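Local atomic coordinates of phosphoribosyl-AMP cyclohydrolase (Medicago truncatula, PDB entry 7BGM), a protein that probably catalyses the second and third steps of histidine biosynthesis, hydrolysing phosphoribosyl-ATP to phosphoribosyl-AMP and diphosphate and then opening the adenine ring of phosphoribosyl-AMP. Residues A[33-44]-A[53-64]; A[68-76]-A[88-96]. All coordinates share one frame; numbering follows the deposited sequence.

Contact 1 of 2, residues A[33-44]-A[53-64]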
# COMPACT_ATOMS: atom_id res chain seq x y z
N MET A 33 9.75 1.57 -6.29
CA MET A 33 10.43 1.61 -7.60
C MET A 33 10.15 0.28 -8.28
O MET A 33 9.78 -0.70 -7.63
CB MET A 33 11.97 1.83 -7.48
CG MET A 33 12.65 0.69 -6.73
SD MET A 33 14.45 0.79 -6.72
CE MET A 33 14.85 0.36 -8.41
N GLN A 34 10.40 0.24 -9.59
CA GLN A 34 10.27 -1.00 -10.32
C GLN A 34 11.44 -1.08 -11.29
O GLN A 34 11.80 -0.08 -11.92
CB GLN A 34 8.93 -1.08 -11.07
CG GLN A 34 8.81 -2.31 -12.02
CD GLN A 34 9.15 -1.95 -13.48
OE1 GLN A 34 8.53 -1.08 -14.08
NE2 GLN A 34 10.14 -2.65 -14.04
N GLY A 35 12.09 -2.26 -11.30
CA GLY A 35 13.13 -2.55 -12.25
C GLY A 35 13.05 -3.96 -12.78
O GLY A 35 11.96 -4.53 -12.88
N PHE A 36 14.19 -4.53 -13.13
CA PHE A 36 14.27 -5.89 -13.65
C PHE A 36 15.30 -6.65 -12.83
O PHE A 36 16.17 -6.06 -12.18
CB PHE A 36 14.61 -5.88 -15.19
CG PHE A 36 13.50 -5.36 -16.01
CD1 PHE A 36 13.33 -3.98 -16.19
CD2 PHE A 36 12.56 -6.22 -16.55
CE1 PHE A 36 12.25 -3.48 -16.90
CE2 PHE A 36 11.48 -5.73 -17.29
CZ PHE A 36 11.32 -4.36 -17.44
N ALA A 37 15.16 -7.97 -12.80
CA ALA A 37 16.09 -8.80 -12.06
C ALA A 37 16.41 -10.02 -12.90
O ALA A 37 15.53 -10.56 -13.56
CB ALA A 37 15.50 -9.20 -10.71
N ASN A 38 17.68 -10.45 -12.90
CA ASN A 38 18.04 -11.74 -13.44
C ASN A 38 18.26 -12.73 -12.29
O ASN A 38 17.98 -12.43 -11.12
CB ASN A 38 19.28 -11.64 -14.35
CG ASN A 38 20.51 -11.11 -13.61
OD1 ASN A 38 20.43 -10.80 -12.41
ND2 ASN A 38 21.62 -10.97 -14.32
N ARG A 39 18.74 -13.94 -12.61
CA ARG A 39 18.92 -14.95 -11.57
C ARG A 39 19.80 -14.41 -10.46
O ARG A 39 19.45 -14.47 -9.27
CB ARG A 39 19.55 -16.21 -12.16
CG ARG A 39 18.59 -17.13 -12.87
CD ARG A 39 19.39 -18.33 -13.41
NE ARG A 39 19.70 -19.27 -12.34
CZ ARG A 39 18.96 -20.34 -12.07
NH1 ARG A 39 17.89 -20.59 -12.81
NH2 ARG A 39 19.28 -21.16 -11.08
N GLU A 40 20.95 -13.86 -10.83
CA GLU A 40 21.89 -13.36 -9.84
C GLU A 40 21.29 -12.25 -8.99
O GLU A 40 21.52 -12.22 -7.78
CB GLU A 40 23.18 -12.89 -10.50
CG GLU A 40 24.17 -12.39 -9.46
CD GLU A 40 25.58 -12.14 -9.99
OE1 GLU A 40 25.81 -12.14 -11.23
OE2 GLU A 40 26.48 -11.95 -9.14
N ALA A 41 20.51 -11.34 -9.58
CA ALA A 41 19.92 -10.25 -8.79
C ALA A 41 18.96 -10.79 -7.74
O ALA A 41 18.93 -10.28 -6.60
CB ALA A 41 19.20 -9.23 -9.67
N VAL A 42 18.15 -11.81 -8.09
CA VAL A 42 17.22 -12.34 -7.10
C VAL A 42 17.98 -13.09 -6.02
O VAL A 42 17.70 -12.94 -4.82
CB VAL A 42 16.17 -13.24 -7.79
CG1 VAL A 42 15.25 -13.89 -6.74
CG2 VAL A 42 15.37 -12.42 -8.81
N ALA A 43 18.96 -13.90 -6.42
CA ALA A 43 19.75 -14.63 -5.42
C ALA A 43 20.47 -13.67 -4.47
O ALA A 43 20.55 -13.91 -3.26
CB ALA A 43 20.75 -15.54 -6.12
N THR A 44 20.97 -12.55 -5.00
CA THR A 44 21.69 -11.59 -4.16
C THR A 44 20.72 -10.84 -3.24
O THR A 44 21.06 -10.55 -2.08
CB THR A 44 22.47 -10.61 -5.04
OG1 THR A 44 23.53 -11.31 -5.70
CG2 THR A 44 23.08 -9.47 -4.21
N PHE A 53 19.00 -5.41 -8.37
CA PHE A 53 18.39 -5.35 -9.69
C PHE A 53 19.45 -5.59 -10.74
O PHE A 53 20.66 -5.58 -10.45
CB PHE A 53 17.72 -3.98 -9.95
CG PHE A 53 16.64 -3.65 -8.96
CD1 PHE A 53 15.31 -4.04 -9.18
CD2 PHE A 53 16.95 -2.95 -7.80
CE1 PHE A 53 14.31 -3.76 -8.23
CE2 PHE A 53 15.97 -2.66 -6.86
CZ PHE A 53 14.63 -3.04 -7.08
N TYR A 54 19.00 -5.79 -11.97
CA TYR A 54 19.88 -5.78 -13.14
C TYR A 54 19.55 -4.57 -14.00
O TYR A 54 18.40 -4.41 -14.42
CB TYR A 54 19.70 -7.06 -13.94
CG TYR A 54 20.60 -7.18 -15.15
CD1 TYR A 54 21.91 -7.62 -15.02
CD2 TYR A 54 20.13 -6.88 -16.42
CE1 TYR A 54 22.73 -7.75 -16.12
CE2 TYR A 54 20.95 -7.01 -17.54
CZ TYR A 54 22.25 -7.44 -17.37
OH TYR A 54 23.07 -7.58 -18.47
N SER A 55 20.55 -3.75 -14.30
CA SER A 55 20.35 -2.59 -15.17
C SER A 55 20.46 -3.01 -16.63
O SER A 55 21.51 -3.50 -17.06
CB SER A 55 21.35 -1.48 -14.85
OG SER A 55 21.42 -0.52 -15.92
N ARG A 56 19.38 -2.82 -17.40
CA ARG A 56 19.44 -3.14 -18.82
C ARG A 56 20.42 -2.22 -19.55
O ARG A 56 21.16 -2.68 -20.43
CB ARG A 56 18.04 -3.05 -19.44
CG ARG A 56 17.08 -4.08 -18.86
CD ARG A 56 15.67 -3.94 -19.42
NE ARG A 56 15.09 -2.64 -19.09
CZ ARG A 56 13.92 -2.20 -19.56
NH1 ARG A 56 13.21 -2.96 -20.38
NH2 ARG A 56 13.47 -1.00 -19.20
N SER A 57 20.44 -0.93 -19.20
CA SER A 57 21.30 -0.00 -19.93
C SER A 57 22.77 -0.23 -19.62
O SER A 57 23.63 -0.08 -20.50
CB SER A 57 20.92 1.44 -19.62
OG SER A 57 21.11 1.72 -18.24
N ARG A 58 23.09 -0.59 -18.38
CA ARG A 58 24.48 -0.79 -17.98
C ARG A 58 24.90 -2.25 -18.04
O ARG A 58 26.08 -2.55 -17.82
CB ARG A 58 24.70 -0.23 -16.57
CG ARG A 58 24.46 1.28 -16.48
CD ARG A 58 25.25 1.93 -15.36
NE ARG A 58 24.95 3.35 -15.23
CZ ARG A 58 25.12 4.06 -14.11
NH1 ARG A 58 25.59 3.47 -13.01
NH2 ARG A 58 24.81 5.35 -14.08
N SER A 59 23.98 -3.16 -18.37
CA SER A 59 24.23 -4.60 -18.37
C SER A 59 24.96 -5.05 -17.11
O SER A 59 25.96 -5.75 -17.16
CB SER A 59 25.00 -5.01 -19.63
OG SER A 59 24.24 -4.76 -20.79
N SER A 60 24.44 -4.64 -15.95
CA SER A 60 25.16 -4.89 -14.71
C SER A 60 24.20 -4.98 -13.53
O SER A 60 23.12 -4.39 -13.53
CB SER A 60 26.19 -3.79 -14.46
OG SER A 60 26.69 -3.84 -13.14
N LEU A 61 24.60 -5.74 -12.52
CA LEU A 61 23.87 -5.78 -11.26
C LEU A 61 24.07 -4.48 -10.51
O LEU A 61 25.13 -3.86 -10.58
CB LEU A 61 24.37 -6.94 -10.40
CG LEU A 61 23.37 -7.91 -9.78
CD1 LEU A 61 22.52 -8.54 -10.88
CD2 LEU A 61 24.13 -8.97 -8.99
N TRP A 62 23.05 -4.06 -9.77
CA TRP A 62 23.21 -2.94 -8.85
C TRP A 62 22.24 -3.07 -7.71
O TRP A 62 21.13 -3.60 -7.86
CB TRP A 62 23.03 -1.57 -9.54
CG TRP A 62 21.62 -1.27 -10.00
CD1 TRP A 62 20.98 -1.80 -11.11
CD2 TRP A 62 20.72 -0.34 -9.41
NE1 TRP A 62 19.70 -1.25 -11.21
CE2 TRP A 62 19.53 -0.34 -10.20
CE3 TRP A 62 20.81 0.53 -8.31
CZ2 TRP A 62 18.43 0.47 -9.89
CZ3 TRP A 62 19.73 1.35 -8.03
CH2 TRP A 62 18.53 1.30 -8.80
N THR A 63 22.68 -2.61 -6.55
CA THR A 63 21.89 -2.69 -5.33
C THR A 63 21.41 -1.28 -5.02
O THR A 63 22.23 -0.34 -4.97
CB THR A 63 22.73 -3.26 -4.20
OG1 THR A 63 23.10 -4.61 -4.53
CG2 THR A 63 21.94 -3.24 -2.86
N LYS A 64 20.11 -1.13 -4.86
CA LYS A 64 19.56 0.17 -4.52
C LYS A 64 20.17 0.65 -3.21
O LYS A 64 20.16 -0.08 -2.21
CB LYS A 64 18.04 0.07 -4.43
CG LYS A 64 17.40 1.29 -3.86
CD LYS A 64 17.57 2.46 -4.83
CE LYS A 64 17.78 3.76 -4.11
NZ LYS A 64 17.94 4.86 -5.13
O HOH W 1 16.41 -2.75 -13.33

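Contact 2 of 2, residues A[68-76]-A[88-96]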
# COMPACT_ATOMS: atom_id res chain seq x y z
N SER A 68 23.73 5.84 -2.73
CA SER A 68 22.93 6.81 -2.00
C SER A 68 22.78 6.48 -0.53
O SER A 68 22.38 7.36 0.24
CB SER A 68 21.52 6.90 -2.59
OG SER A 68 20.85 5.65 -2.37
N ASN A 69 23.06 5.23 -0.15
CA ASN A 69 22.88 4.70 1.20
C ASN A 69 21.42 4.45 1.54
O ASN A 69 21.12 4.02 2.68
CB ASN A 69 23.50 5.61 2.28
CG ASN A 69 24.16 4.83 3.39
OD1 ASN A 69 24.84 3.83 3.13
ND2 ASN A 69 23.98 5.29 4.63
N ASN A 70 20.50 4.65 0.59
CA ASN A 70 19.07 4.43 0.84
C ASN A 70 18.68 3.01 0.43
O ASN A 70 17.92 2.79 -0.52
CB ASN A 70 18.25 5.49 0.12
CG ASN A 70 18.51 6.87 0.68
OD1 ASN A 70 18.77 7.00 1.88
ND2 ASN A 70 18.47 7.91 -0.16
N PHE A 71 19.22 2.04 1.18
CA PHE A 71 18.94 0.64 0.91
C PHE A 71 17.48 0.30 1.16
O PHE A 71 16.79 0.92 1.99
CB PHE A 71 19.80 -0.27 1.78
CG PHE A 71 21.29 -0.14 1.52
CD1 PHE A 71 21.87 -0.76 0.40
CD2 PHE A 71 22.11 0.61 2.35
CE1 PHE A 71 23.22 -0.66 0.13
CE2 PHE A 71 23.48 0.73 2.09
CZ PHE A 71 24.04 0.10 0.95
N ILE A 72 17.00 -0.71 0.47
CA ILE A 72 15.68 -1.28 0.77
C ILE A 72 15.92 -2.63 1.42
O ILE A 72 16.35 -3.59 0.76
CB ILE A 72 14.78 -1.39 -0.46
CG1 ILE A 72 14.59 -0.00 -1.12
CG2 ILE A 72 13.40 -2.04 -0.09
CD1 ILE A 72 14.16 -0.12 -2.61
N ASN A 73 15.61 -2.71 2.72
CA ASN A 73 15.87 -3.89 3.52
C ASN A 73 14.72 -4.86 3.35
O ASN A 73 13.59 -4.57 3.75
CB ASN A 73 16.02 -3.52 4.99
CG ASN A 73 17.14 -2.54 5.20
OD1 ASN A 73 18.31 -2.88 5.02
ND2 ASN A 73 16.79 -1.30 5.55
N VAL A 74 15.00 -6.01 2.75
CA VAL A 74 13.96 -6.90 2.26
C VAL A 74 13.45 -7.81 3.38
O VAL A 74 14.21 -8.56 4.00
CB VAL A 74 14.45 -7.71 1.06
CG1 VAL A 74 13.36 -8.66 0.64
CG2 VAL A 74 14.74 -6.73 -0.09
N HIS A 75 12.13 -7.77 3.60
CA HIS A 75 11.43 -8.60 4.59
C HIS A 75 10.84 -9.88 3.98
O HIS A 75 10.72 -10.90 4.68
CB HIS A 75 10.28 -7.82 5.22
CG HIS A 75 10.71 -6.84 6.26
ND1 HIS A 75 11.69 -5.89 6.04
CD2 HIS A 75 10.26 -6.65 7.52
CE1 HIS A 75 11.84 -5.17 7.15
NE2 HIS A 75 10.99 -5.61 8.05
N ASP A 76 10.44 -9.84 2.72
CA ASP A 76 9.89 -11.01 2.06
C ASP A 76 9.97 -10.77 0.57
O ASP A 76 10.11 -9.62 0.13
CB ASP A 76 8.45 -11.32 2.46
CG ASP A 76 8.17 -12.88 2.50
OD1 ASP A 76 8.78 -13.69 1.72
OD2 ASP A 76 7.31 -13.28 3.31
N TYR A 88 9.68 -7.31 -4.09
CA TYR A 88 10.61 -7.18 -2.97
C TYR A 88 9.90 -6.36 -1.91
O TYR A 88 9.75 -5.13 -2.05
CB TYR A 88 11.88 -6.45 -3.40
CG TYR A 88 12.76 -7.10 -4.41
CD1 TYR A 88 12.78 -8.50 -4.60
CD2 TYR A 88 13.66 -6.32 -5.13
CE1 TYR A 88 13.66 -9.06 -5.53
CE2 TYR A 88 14.53 -6.87 -6.05
CZ TYR A 88 14.54 -8.24 -6.24
OH TYR A 88 15.45 -8.76 -7.15
N LEU A 89 9.44 -7.00 -0.85
CA LEU A 89 8.69 -6.31 0.20
C LEU A 89 9.66 -5.91 1.30
O LEU A 89 10.28 -6.78 1.92
CB LEU A 89 7.59 -7.21 0.72
CG LEU A 89 6.46 -6.57 1.53
CD1 LEU A 89 5.64 -5.58 0.71
CD2 LEU A 89 5.55 -7.67 2.10
N GLY A 90 9.85 -4.60 1.51
CA GLY A 90 10.95 -4.18 2.36
C GLY A 90 10.80 -2.79 2.94
O GLY A 90 9.85 -2.07 2.65
N LYS A 91 11.78 -2.42 3.77
CA LYS A 91 11.76 -1.17 4.50
C LYS A 91 12.87 -0.27 3.96
O LYS A 91 14.05 -0.62 4.08
CB LYS A 91 11.98 -1.42 6.01
CG LYS A 91 11.88 -0.15 6.90
CD LYS A 91 10.41 0.34 7.02
CE LYS A 91 10.26 1.52 7.97
NZ LYS A 91 8.88 2.02 8.09
N PRO A 92 12.55 0.90 3.40
CA PRO A 92 13.62 1.76 2.86
C PRO A 92 14.31 2.53 3.97
O PRO A 92 13.67 2.94 4.94
CB PRO A 92 12.87 2.72 1.92
CG PRO A 92 11.48 2.75 2.47
CD PRO A 92 11.21 1.39 3.07
N ASP A 93 15.63 2.69 3.82
CA ASP A 93 16.43 3.54 4.72
C ASP A 93 16.24 5.04 4.48
O ASP A 93 16.67 5.86 5.31
CB ASP A 93 17.91 3.20 4.55
CG ASP A 93 18.30 1.92 5.25
OD1 ASP A 93 17.52 1.44 6.09
OD2 ASP A 93 19.41 1.41 4.96
N GLY A 94 15.71 5.42 3.33
CA GLY A 94 15.54 6.81 2.96
C GLY A 94 14.85 6.87 1.61
O GLY A 94 14.38 5.86 1.09
N PRO A 95 14.75 8.07 1.03
CA PRO A 95 14.02 8.21 -0.24
C PRO A 95 14.59 7.32 -1.34
O PRO A 95 15.81 7.20 -1.51
CB PRO A 95 14.16 9.70 -0.57
CG PRO A 95 15.10 10.26 0.41
CD PRO A 95 15.28 9.34 1.52
N THR A 96 13.69 6.69 -2.10
CA THR A 96 14.16 5.68 -3.03
C THR A 96 14.61 6.29 -4.35
O THR A 96 15.50 5.75 -5.01
CB THR A 96 13.03 4.66 -3.27
OG1 THR A 96 12.75 3.96 -2.03
CG2 THR A 96 13.40 3.65 -4.37
O HOH W 2 21.50 2.99 5.29
O HOH W 3 15.05 3.55 -0.56
O HOH W 4 20.37 -0.86 5.55

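Contact 1 of 2, residues A[33-44]-A[53-64]
In the cyclohydrolase part of the chain, the β-hairpin of strands 53-55 and 60-63 packs against strand 33-37 and the helix that follows it, and M33, W62 and K64 at one end of this junction belong to an AMP-binding site known for this protein. The short strands cross at 90°, so the backbones meet at one place instead of pairing along their length. There Y54 N donates a nearly straight hydrogen bond of 2.9 Å to F36 O, and a water links F36 N to Y54 O. F36 O also lies at the edge of the F53 ring.

M33 approaches that ring over one face. Its CE sits 3.8 Å from the ring centroid in a CH-pi contact, while SD lies obliquely to the ring, a Met-aromatic pair. The bend of the methionine chain at chi3 (-73°) turns the methyl back over F53, where CE also touches W62 CH2 at 3.8 Å. The aliphatic part of K64 runs past the sulfur, its NZ bound for T96. Away from M33, near the far end of strand 33-37, F36 CE1 lies over the centre of the R56 guanidinium, 3.4 Å from R56 CZ, and R56 CD over the rim of the F36 ring; the two planes are 27° apart.

N38 works twice. Its OD1 accepts from A41 N at 2.9 Å, capping the N-terminus of helix 39-48, while ND2 lies 3.4 Å from Y54 CD1. L61 fills the angle between helix and hairpin: CD1 meets A41 CB at 3.6 Å and CD2 rests on E40 CG. The junction is thus a β-hairpin laid crosswise on a strand and its N-capped helix, in the cyclohydrolase domain, with the AMP-binding residues at one end only.

Contact 2 of 2, residues A[68-76]-A[88-96]
Strands 72-74 and 88-92 run antiparallel, their axes at 138°, and N73 and K91 form a hydrogen-bonded pair through N73 N to K91 O (2.9 Å) and K91 N to N73 O (2.8 Å). Beyond V74 the register slips: H75 N and D76 N both donate to L89 O, in its carbonyl plane, which makes a classic β bulge in the cyclohydrolase sheet where the chain turns a corner. H75 adds a side-chain bond, ND1 reaching N73 O from the face opposite K91 N, so that this carbonyl is gripped twice.

At the other end, D93 N bonds to F71 O almost straight on to the carbonyl. N73 ND2 donates to D93 OD1 at 2.9 Å, meeting it from above the carboxylate plane, and more weakly to K91 O; CG placed beside the backbone N (chi1 -59°) brings the amide over the partner strand. A leucine at N73 would probably leave D93 OD1 without this donor and the water shared by N73 OD1 and D93 OD2 less firmly held. D93 OD2 lies in the plane of the F71 ring at its edge, 3.8 Å from F71 CD2. Another water ties N70 O and G94 O to T96 OG1.

How the contacts relate
The two contacts follow one another along the chain, their centres 15 Å apart, and illustrate how a binding site can draw its residues from successive contacts on one sheet. K64, at the end of contact 1, reaches T96 of contact 2 through a probable hydrogen bond of 2.6 Å from K64 NZ to T96 O. Both residues, with M33 and W62 of contact 1 and S68 of contact 2, bind AMP in a known complex of this protein. The side chains of M33 and T96 are each about 6 Å from a bound zinc ion. Away from the site, A37 CB packs 3.6 Å from Y88 OH, and both contacts touch the second subunit.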